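Local coordinates for A-type flavoprotein (Giardia intestinalis, PDB 2Q9U) that scavenges dioxygen, probably by passing electrons from flavin mononucleotide to a diiron centre, at residues T52-A62 with V82-S93; M293-A302 with A328-L338. All coordinates share one frame; numbering follows the deposited sequence.

Contact 1 comes first along the chain and closes before contact 2 opens. It lies in the beta-lactamase-like part, where parallel strands 52-54 and 80-82 run side by side in a mixed sheet. The loop after 80-82 carries ligands of the diiron centre. Contact 2 lies in the flavodoxin-like part, where helices 298-306 and 324-336 pack together beside the parallel sheet. The two contacts share no strand, helix or sheet. The centres of contact 1 and contact 2 are about 28 Å apart, and the nearest atoms of contact 1 and contact 2 about 11 Å apart. Both touch a second subunit of the assembly. At contact 1, Tyr-267 of that subunit meets Glu-87, consistent with electron transfer between flavin and iron of different subunits.

Contact 1: residues T52-A62 with V82-S93; sequences TVIDSVKYPFA and VMNHAEGDHASS. With FEO (mu-oxo-diiron), chain G.
Asp-55 and Asn-84 meet where two parallel strands end. Just before them, Val-82 N donates to Val-53 O, and Asp-55 N donates to Val-82 O at 2.7 Å. On one face of this strand pair Ile-54 lies alongside Val-82, with Ile-54 CD1 3.7 Å from Val-82 CB.

The side chain of Asp-55 can be followed outward. CG stands anti to the carbonyl carbon (chi1 -66°), which brings OD1 to the backbone of Asn-84. OD1 accepts from Asn-84 N at 2.9 Å, in a bond close to straight (165°). OD1 also accepts from a water, which donates in turn to His-85 O. The carboxylate lies beside the Asn-84 side chain, and the two side chains cross at about a right angle.

Further on, Ser-56 N donates to His-90 O at 2.9 Å. A second water donates to Ser-56 O and accepts from His-90 ND1. Val-57 O takes two bonds from Ser-93, one from N and one from OG at 2.8 Å. Ser-92 OG accepts from Tyr-59 N at 2.7 Å and donates to Gly-88 O. Ser-56 OG is buried with no polar partner in the model.

His-85 and Glu-87 bind one iron, and Asp-89 and His-90 the other. His-152, Asp-171 and His-230 complete the site. Iron at NE2 and water at ND1 together hold the rotation of the His-90 ring. The bonds of Asp-55 and Ser-56 to the ligand loop are consistent with a second-shell role.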
loop_
_atom_site.group_PDB
_atom_site.type_symbol
_atom_site.label_atom_id
_atom_site.label_comp_id
_atom_site.label_asym_id
_atom_site.label_seq_id
_atom_site.Cartn_x
_atom_site.Cartn_y
_atom_site.Cartn_z
ATOM N N THR A 52 -28.844 30.907 -7.780
ATOM C CA THR A 52 -28.849 29.556 -8.330
ATOM C C THR A 52 -27.563 28.816 -7.986
ATOM O O THR A 52 -26.479 29.390 -8.087
ATOM C CB THR A 52 -29.061 29.604 -9.846
ATOM O OG1 THR A 52 -30.387 30.097 -10.114
ATOM C CG2 THR A 52 -28.899 28.231 -10.498
ATOM N N VAL A 53 -27.715 27.561 -7.575
ATOM C CA VAL A 53 -26.588 26.647 -7.322
ATOM C C VAL A 53 -26.577 25.574 -8.396
ATOM O O VAL A 53 -27.617 24.997 -8.724
ATOM C CB VAL A 53 -26.663 25.991 -5.930
ATOM C CG1 VAL A 53 -25.486 24.991 -5.705
ATOM C CG2 VAL A 53 -26.654 27.066 -4.843
ATOM N N ILE A 54 -25.388 25.328 -8.936
ATOM C CA ILE A 54 -25.174 24.247 -9.901
ATOM C C ILE A 54 -24.436 23.116 -9.196
ATOM O O ILE A 54 -23.324 23.296 -8.701
ATOM C CB ILE A 54 -24.323 24.716 -11.103
ATOM C CG1 ILE A 54 -24.850 26.055 -11.675
ATOM C CG2 ILE A 54 -24.200 23.573 -12.174
ATOM C CD1 ILE A 54 -26.222 25.937 -12.360
ATOM N N ASP A 55 -25.088 21.964 -9.151
ATOM C CA ASP A 55 -24.565 20.733 -8.560
ATOM C C ASP A 55 -24.355 20.730 -7.039
ATOM O O ASP A 55 -24.375 21.766 -6.394
ATOM C CB ASP A 55 -23.328 20.222 -9.351
ATOM C CG ASP A 55 -23.705 19.789 -10.782
ATOM O OD1 ASP A 55 -24.829 19.221 -10.956
ATOM O OD2 ASP A 55 -22.904 20.038 -11.715
ATOM N N SER A 56 -24.188 19.534 -6.484
ATOM C CA SER A 56 -23.861 19.377 -5.076
ATOM C C SER A 56 -22.496 18.666 -4.961
ATOM O O SER A 56 -21.694 18.698 -5.901
ATOM C CB SER A 56 -24.992 18.606 -4.373
ATOM O OG SER A 56 -24.803 18.527 -2.968
ATOM N N VAL A 57 -22.234 18.047 -3.803
ATOM C CA VAL A 57 -20.957 17.362 -3.527
ATOM C C VAL A 57 -21.236 16.080 -2.728
ATOM O O VAL A 57 -22.324 15.928 -2.176
ATOM C CB VAL A 57 -19.947 18.229 -2.701
ATOM C CG1 VAL A 57 -19.590 19.572 -3.415
ATOM C CG2 VAL A 57 -20.462 18.506 -1.306
ATOM N N LYS A 58 -20.216 15.217 -2.639
ATOM C CA LYS A 58 -20.280 13.961 -1.885
ATOM C C LYS A 58 -20.622 14.259 -0.415
ATOM O O LYS A 58 -20.054 15.198 0.160
ATOM C CB LYS A 58 -18.914 13.280 -1.984
ATOM C CG LYS A 58 -18.949 11.754 -1.848
ATOM C CD LYS A 58 -17.510 11.217 -1.775
ATOM C CE LYS A 58 -16.875 10.950 -3.155
ATOM N NZ LYS A 58 -15.475 10.309 -3.067
ATOM N N TYR A 59 -21.516 13.451 0.190
ATOM C CA TYR A 59 -22.066 13.709 1.536
ATOM C C TYR A 59 -21.064 14.027 2.680
ATOM O O TYR A 59 -21.378 14.835 3.541
ATOM C CB TYR A 59 -23.083 12.598 1.960
ATOM C CG TYR A 59 -22.392 11.290 2.293
ATOM C CD1 TYR A 59 -21.873 11.055 3.588
ATOM C CD2 TYR A 59 -22.202 10.314 1.305
ATOM C CE1 TYR A 59 -21.193 9.863 3.896
ATOM C CE2 TYR A 59 -21.535 9.107 1.598
ATOM C CZ TYR A 59 -21.035 8.894 2.901
ATOM O OH TYR A 59 -20.356 7.717 3.192
ATOM N N PRO A 60 -19.838 13.445 2.679
ATOM C CA PRO A 60 -18.940 13.826 3.779
ATOM C C PRO A 60 -18.593 15.301 3.841
ATOM O O PRO A 60 -18.196 15.778 4.898
ATOM C CB PRO A 60 -17.674 12.991 3.512
ATOM C CG PRO A 60 -18.179 11.840 2.704
ATOM C CD PRO A 60 -19.217 12.427 1.817
ATOM N N PHE A 61 -18.759 16.004 2.721
ATOM C CA PHE A 61 -18.355 17.412 2.562
ATOM C C PHE A 61 -19.530 18.384 2.568
ATOM O O PHE A 61 -19.366 19.566 2.228
ATOM C CB PHE A 61 -17.560 17.538 1.243
ATOM C CG PHE A 61 -16.397 16.598 1.177
ATOM C CD1 PHE A 61 -15.222 16.879 1.882
ATOM C CD2 PHE A 61 -16.481 15.410 0.457
ATOM C CE1 PHE A 61 -14.114 15.988 1.854
ATOM C CE2 PHE A 61 -15.387 14.507 0.418
ATOM C CZ PHE A 61 -14.200 14.807 1.115
ATOM N N ALA A 62 -20.706 17.884 2.973
ATOM C CA ALA A 62 -21.938 18.661 2.921
ATOM C C ALA A 62 -21.858 20.006 3.627
ATOM O O ALA A 62 -22.283 21.005 3.059
ATOM C CB ALA A 62 -23.130 17.851 3.470
ATOM N N VAL A 82 -29.612 23.393 -9.592
ATOM C CA VAL A 82 -29.554 22.665 -10.833
ATOM C C VAL A 82 -28.655 21.443 -10.656
ATOM O O VAL A 82 -27.482 21.570 -10.284
ATOM C CB VAL A 82 -28.985 23.538 -11.969
ATOM C CG1 VAL A 82 -28.752 22.715 -13.230
ATOM C CG2 VAL A 82 -29.878 24.785 -12.246
ATOM N N MET A 83 -29.198 20.277 -10.996
ATOM C CA MET A 83 -28.490 18.997 -10.884
ATOM C C MET A 83 -28.257 18.379 -12.256
ATOM O O MET A 83 -29.197 18.080 -12.968
ATOM C CB MET A 83 -29.284 18.030 -9.969
ATOM C CG MET A 83 -29.384 18.489 -8.498
ATOM S SD MET A 83 -27.805 18.752 -7.655
ATOM C CE MET A 83 -27.170 17.078 -7.544
ATOM N N ASN A 84 -26.981 18.217 -12.632
ATOM C CA ASN A 84 -26.617 17.762 -13.964
ATOM C C ASN A 84 -26.529 16.253 -14.028
ATOM O O ASN A 84 -26.478 15.689 -15.120
ATOM C CB ASN A 84 -25.235 18.333 -14.335
ATOM C CG ASN A 84 -25.280 19.810 -14.655
ATOM O OD1 ASN A 84 -24.563 20.625 -14.039
ATOM N ND2 ASN A 84 -26.110 20.168 -15.609
ATOM N N HIS A 85 -26.440 15.605 -12.860
ATOM C CA HIS A 85 -25.963 14.197 -12.773
ATOM C C HIS A 85 -26.290 13.694 -11.354
ATOM O O HIS A 85 -26.177 14.451 -10.397
ATOM C CB HIS A 85 -24.456 14.224 -13.067
ATOM C CG HIS A 85 -23.760 12.893 -13.105
ATOM N ND1 HIS A 85 -24.303 11.749 -13.645
ATOM C CD2 HIS A 85 -22.487 12.575 -12.764
ATOM C CE1 HIS A 85 -23.422 10.761 -13.566
ATOM N NE2 HIS A 85 -22.305 11.239 -13.048
ATOM N N ALA A 86 -26.721 12.442 -11.215
ATOM C CA ALA A 86 -27.206 11.963 -9.931
ATOM C C ALA A 86 -26.150 11.165 -9.151
ATOM O O ALA A 86 -26.402 10.747 -8.018
ATOM C CB ALA A 86 -28.467 11.106 -10.130
ATOM N N GLU A 87 -24.979 10.943 -9.758
ATOM C CA GLU A 87 -23.917 10.190 -9.082
ATOM C C GLU A 87 -23.533 10.847 -7.749
ATOM O O GLU A 87 -23.532 12.093 -7.627
ATOM C CB GLU A 87 -22.693 9.972 -9.996
ATOM C CG GLU A 87 -21.779 8.824 -9.496
ATOM C CD GLU A 87 -20.597 8.608 -10.389
ATOM O OE1 GLU A 87 -20.699 8.957 -11.585
ATOM O OE2 GLU A 87 -19.558 8.124 -9.880
ATOM N N GLY A 88 -23.249 10.007 -6.748
ATOM C CA GLY A 88 -22.976 10.461 -5.372
ATOM C C GLY A 88 -21.942 11.564 -5.202
ATOM O O GLY A 88 -22.089 12.428 -4.338
ATOM N N ASP A 89 -20.894 11.548 -6.016
ATOM C CA ASP A 89 -19.863 12.568 -5.901
ATOM C C ASP A 89 -20.367 13.998 -6.141
ATOM O O ASP A 89 -19.772 14.937 -5.632
ATOM C CB ASP A 89 -18.613 12.254 -6.734
ATOM C CG ASP A 89 -18.910 12.006 -8.215
ATOM O OD1 ASP A 89 -19.967 11.444 -8.552
ATOM O OD2 ASP A 89 -18.058 12.362 -9.052
ATOM N N HIS A 90 -21.454 14.164 -6.888
ATOM C CA HIS A 90 -22.046 15.500 -7.067
ATOM C C HIS A 90 -23.412 15.643 -6.435
ATOM O O HIS A 90 -24.087 16.643 -6.667
ATOM C CB HIS A 90 -22.204 15.782 -8.564
ATOM C CG HIS A 90 -20.977 15.439 -9.323
ATOM N ND1 HIS A 90 -19.839 16.199 -9.235
ATOM C CD2 HIS A 90 -20.665 14.365 -10.087
ATOM C CE1 HIS A 90 -18.874 15.621 -9.931
ATOM N NE2 HIS A 90 -19.355 14.512 -10.467
ATOM N N ALA A 91 -23.855 14.648 -5.685
ATOM C CA ALA A 91 -25.273 14.635 -5.312
ATOM C C ALA A 91 -25.596 14.156 -3.906
ATOM O O ALA A 91 -26.657 14.495 -3.382
ATOM C CB ALA A 91 -26.108 13.830 -6.376
ATOM N N SER A 92 -24.709 13.366 -3.289
ATOM C CA SER A 92 -25.137 12.621 -2.110
ATOM C C SER A 92 -25.389 13.471 -0.860
ATOM O O SER A 92 -26.119 13.026 0.054
ATOM C CB SER A 92 -24.216 11.442 -1.802
ATOM O OG SER A 92 -22.894 11.864 -1.548
ATOM N N SER A 93 -24.839 14.690 -0.828
ATOM C CA SER A 93 -25.196 15.643 0.258
ATOM C C SER A 93 -26.697 15.961 0.255
ATOM O O SER A 93 -27.239 16.419 1.257
ATOM C CB SER A 93 -24.399 16.939 0.134
ATOM O OG SER A 93 -23.026 16.758 0.453
HETATM FE FE1 FEO G . -18.088 12.816 -11.065
HETATM FE FE2 FEO G . -20.108 10.605 -12.791
HETATM O O FEO G . -19.590 11.743 -11.162
HETATM O O HOH W 1 -24.462 16.557 -10.643
HETATM O O HOH W 2 -19.791 18.611 -7.685
#

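Contact 2: residues M293-A302 with A328-L338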
loop_
_atom_site.group_PDB
_atom_site.type_symbol
_atom_site.label_atom_id
_atom_site.label_comp_id
_atom_site.label_asym_id
_atom_site.label_seq_id
_atom_site.Cartn_x
_atom_site.Cartn_y
_atom_site.Cartn_z
ATOM N N MET A 293 2.073 -5.269 -13.281
ATOM C CA MET A 293 0.924 -5.072 -12.392
ATOM C C MET A 293 1.309 -4.996 -10.918
ATOM O O MET A 293 0.613 -4.349 -10.148
ATOM C CB MET A 293 -0.196 -6.093 -12.634
ATOM C CG MET A 293 -0.797 -6.023 -14.061
ATOM S SD MET A 293 -1.357 -4.360 -14.543
ATOM C CE MET A 293 -2.751 -4.008 -13.507
ATOM N N THR A 294 2.423 -5.609 -10.542
ATOM C CA THR A 294 2.918 -5.431 -9.164
ATOM C C THR A 294 3.391 -4.005 -8.809
ATOM O O THR A 294 3.575 -3.692 -7.630
ATOM C CB THR A 294 4.023 -6.417 -8.831
ATOM O OG1 THR A 294 5.060 -6.344 -9.820
ATOM C CG2 THR A 294 3.471 -7.847 -8.741
ATOM N N SER A 295 3.610 -3.153 -9.811
ATOM C CA SER A 295 3.992 -1.762 -9.566
ATOM C C SER A 295 3.140 -0.775 -10.350
ATOM O O SER A 295 3.515 0.388 -10.498
ATOM C CB SER A 295 5.473 -1.536 -9.886
ATOM O OG SER A 295 5.787 -2.067 -11.161
ATOM N N SER A 296 1.986 -1.214 -10.842
ATOM C CA SER A 296 1.121 -0.326 -11.603
ATOM C C SER A 296 -0.300 -0.555 -11.128
ATOM O O SER A 296 -0.524 -1.177 -10.087
ATOM C CB SER A 296 1.284 -0.569 -13.116
ATOM O OG SER A 296 0.648 0.459 -13.877
ATOM N N ASP A 297 -1.273 -0.030 -11.849
ATOM C CA ASP A 297 -2.644 -0.242 -11.459
ATOM C C ASP A 297 -3.499 -0.101 -12.705
ATOM O O ASP A 297 -3.015 0.387 -13.732
ATOM C CB ASP A 297 -3.050 0.728 -10.347
ATOM C CG ASP A 297 -2.889 2.188 -10.751
ATOM O OD1 ASP A 297 -3.524 2.599 -11.744
ATOM O OD2 ASP A 297 -2.143 2.928 -10.065
ATOM N N ILE A 298 -4.750 -0.531 -12.614
ATOM C CA ILE A 298 -5.603 -0.579 -13.802
ATOM C C ILE A 298 -5.864 0.846 -14.333
ATOM O O ILE A 298 -6.126 1.031 -15.515
ATOM C CB ILE A 298 -6.953 -1.337 -13.507
ATOM C CG1 ILE A 298 -7.690 -0.695 -12.301
ATOM C CG2 ILE A 298 -6.693 -2.870 -13.331
ATOM C CD1 ILE A 298 -9.145 -1.141 -12.130
ATOM N N THR A 299 -5.814 1.849 -13.452
ATOM C CA THR A 299 -6.028 3.241 -13.876
ATOM C C THR A 299 -4.943 3.701 -14.878
ATOM O O THR A 299 -5.224 4.370 -15.887
ATOM C CB THR A 299 -6.075 4.199 -12.656
ATOM O OG1 THR A 299 -6.984 3.657 -11.680
ATOM C CG2 THR A 299 -6.535 5.617 -13.083
ATOM N N LYS A 300 -3.706 3.330 -14.579
ATOM C CA LYS A 300 -2.577 3.626 -15.452
ATOM C C LYS A 300 -2.599 2.753 -16.725
ATOM O O LYS A 300 -2.218 3.203 -17.816
ATOM C CB LYS A 300 -1.283 3.493 -14.632
ATOM C CG LYS A 300 -1.249 4.648 -13.585
ATOM C CD LYS A 300 -0.134 4.581 -12.567
ATOM C CE LYS A 300 -0.332 5.711 -11.532
ATOM N NZ LYS A 300 -1.560 5.523 -10.651
ATOM N N VAL A 301 -3.053 1.516 -16.583
ATOM C CA VAL A 301 -3.230 0.648 -17.762
ATOM C C VAL A 301 -4.186 1.347 -18.765
ATOM O O VAL A 301 -3.914 1.419 -19.988
ATOM C CB VAL A 301 -3.731 -0.771 -17.343
ATOM C CG1 VAL A 301 -4.109 -1.623 -18.556
ATOM C CG2 VAL A 301 -2.647 -1.512 -16.491
ATOM N N ALA A 302 -5.300 1.851 -18.248
ATOM C CA ALA A 302 -6.285 2.570 -19.084
ATOM C C ALA A 302 -5.642 3.810 -19.685
ATOM O O ALA A 302 -5.726 4.031 -20.882
ATOM C CB ALA A 302 -7.552 2.924 -18.280
ATOM N N ALA A 328 -7.522 -8.984 -14.515
ATOM C CA ALA A 328 -8.192 -7.741 -14.091
ATOM C C ALA A 328 -7.939 -6.642 -15.120
ATOM O O ALA A 328 -8.877 -5.938 -15.542
ATOM C CB ALA A 328 -7.732 -7.322 -12.691
ATOM N N ALA A 329 -6.679 -6.527 -15.565
ATOM C CA ALA A 329 -6.300 -5.454 -16.508
ATOM C C ALA A 329 -7.059 -5.637 -17.817
ATOM O O ALA A 329 -7.583 -4.673 -18.370
ATOM C CB ALA A 329 -4.805 -5.428 -16.749
ATOM N N LEU A 330 -7.174 -6.887 -18.271
ATOM C CA LEU A 330 -7.944 -7.165 -19.478
ATOM C C LEU A 330 -9.441 -6.904 -19.341
ATOM O O LEU A 330 -10.036 -6.318 -20.247
ATOM C CB LEU A 330 -7.670 -8.586 -19.994
ATOM C CG LEU A 330 -6.305 -8.786 -20.668
ATOM C CD1 LEU A 330 -6.029 -10.285 -20.761
ATOM C CD2 LEU A 330 -6.270 -8.186 -22.088
ATOM N N ASN A 331 -10.052 -7.332 -18.230
ATOM C CA ASN A 331 -11.451 -6.980 -17.914
ATOM C C ASN A 331 -11.677 -5.465 -18.043
ATOM O O ASN A 331 -12.635 -4.998 -18.694
ATOM C CB ASN A 331 -11.819 -7.468 -16.496
ATOM C CG ASN A 331 -13.127 -6.831 -15.951
ATOM O OD1 ASN A 331 -13.177 -5.628 -15.684
ATOM N ND2 ASN A 331 -14.152 -7.646 -15.745
ATOM N N TYR A 332 -10.777 -4.701 -17.425
ATOM C CA TYR A 332 -10.940 -3.259 -17.343
ATOM C C TYR A 332 -10.843 -2.653 -18.742
ATOM O O TYR A 332 -11.707 -1.851 -19.145
ATOM C CB TYR A 332 -9.860 -2.649 -16.439
ATOM C CG TYR A 332 -10.187 -1.249 -16.000
ATOM C CD1 TYR A 332 -11.441 -0.936 -15.447
ATOM C CD2 TYR A 332 -9.262 -0.237 -16.126
ATOM C CE1 TYR A 332 -11.724 0.388 -15.020
ATOM C CE2 TYR A 332 -9.526 1.058 -15.682
ATOM C CZ TYR A 332 -10.758 1.365 -15.127
ATOM O OH TYR A 332 -11.027 2.674 -14.695
ATOM N N VAL A 333 -9.803 -3.049 -19.474
ATOM C CA VAL A 333 -9.553 -2.542 -20.822
ATOM C C VAL A 333 -10.677 -2.930 -21.807
ATOM O O VAL A 333 -11.087 -2.107 -22.660
ATOM C CB VAL A 333 -8.132 -2.985 -21.312
ATOM C CG1 VAL A 333 -8.014 -2.873 -22.808
ATOM C CG2 VAL A 333 -7.055 -2.142 -20.624
ATOM N N ARG A 334 -11.170 -4.166 -21.681
ATOM C CA ARG A 334 -12.305 -4.660 -22.471
ATOM C C ARG A 334 -13.539 -3.779 -22.241
ATOM O O ARG A 334 -14.145 -3.318 -23.202
ATOM C CB ARG A 334 -12.631 -6.130 -22.126
ATOM C CG ARG A 334 -13.894 -6.717 -22.825
ATOM C CD ARG A 334 -14.165 -8.185 -22.404
ATOM N NE ARG A 334 -14.838 -8.270 -21.085
ATOM C CZ ARG A 334 -14.355 -8.849 -19.986
ATOM N NH1 ARG A 334 -13.153 -9.437 -19.982
ATOM N NH2 ARG A 334 -15.086 -8.851 -18.875
ATOM N N GLY A 335 -13.880 -3.539 -20.972
ATOM C CA GLY A 335 -15.061 -2.745 -20.594
ATOM C C GLY A 335 -14.977 -1.335 -21.158
ATOM O O GLY A 335 -15.990 -0.745 -21.571
ATOM N N LEU A 336 -13.773 -0.783 -21.172
ATOM C CA LEU A 336 -13.562 0.582 -21.659
ATOM C C LEU A 336 -13.319 0.691 -23.164
ATOM O O LEU A 336 -13.252 1.792 -23.674
ATOM C CB LEU A 336 -12.431 1.267 -20.845
ATOM C CG LEU A 336 -12.789 1.613 -19.386
ATOM C CD1 LEU A 336 -11.510 1.835 -18.538
ATOM C CD2 LEU A 336 -13.746 2.803 -19.268
ATOM N N THR A 337 -13.185 -0.443 -23.856
ATOM C CA THR A 337 -13.019 -0.527 -25.340
ATOM C C THR A 337 -11.740 0.140 -25.889
ATOM O O THR A 337 -11.600 0.333 -27.105
ATOM C CB THR A 337 -14.279 0.037 -26.149
ATOM O OG1 THR A 337 -14.277 1.483 -26.127
ATOM C CG2 THR A 337 -15.594 -0.478 -25.574
ATOM N N LEU A 338 -10.792 0.431 -24.992
ATOM C CA LEU A 338 -9.586 1.205 -25.300
ATOM C C LEU A 338 -8.667 0.612 -26.359
ATOM O O LEU A 338 -7.922 1.341 -26.985
ATOM C CB LEU A 338 -8.775 1.411 -24.021
ATOM C CG LEU A 338 -9.558 2.143 -22.923
ATOM C CD1 LEU A 338 -8.760 2.091 -21.600
ATOM C CD2 LEU A 338 -9.874 3.559 -23.332
HETATM O O HOH W 3 -9.304 2.535 -12.308
#
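Ile-298 and Tyr-332 make the CH-pi contact between these two helices. Ile-298 CD1 sits over one face of the Tyr-332 ring, 3.9 Å from its centroid and 5° off the ring normal. CG1 of Ile-298 lies between the backbone N and the carbonyl carbon (chi1 55°), and together with an extended chi2 this puts CD1 over the ring. Leu-336 CD1, from the tyrosine's own helix, lies over the rim of the opposite face.

The apolar contacts spread from there. Ala-302 CB is 3.8 Å from Tyr-332 CE2 and 3.6 Å from Leu-338 CD1. Val-301 and Val-333 cross at about a right angle, and Val-301 CG1 meets Val-333 CG2 at 3.6 Å. At the other end Met-293, bent at chi2 and chi3, brings CE to 4.1 Å from Ala-329 CB. Pro-324 of a second subunit packs on Ile-298 and Tyr-332. The axes of helix segments 298-302 and 328-336 approach to 9.7 Å and cross at -46°.

The polar contacts are few and run through water or to residues outside the segments. A water joins Thr-299 OG1 to Tyr-332 OH, to which it donates at 2.9 Å. Tyr-332 OH is hydrogen-bonded to Asn-202 OD1, and Thr-299 OG1 to His-34 N. Within its own segment, N-cap Asp-297 accepts from Lys-300 N through OD1 and forms a salt bridge with Lys-300 NZ through OD2.

No direct hydrogen bond links the two segments. Apolar packing joins them, while a water and Asn-202 satisfy the tyrosine hydroxyl.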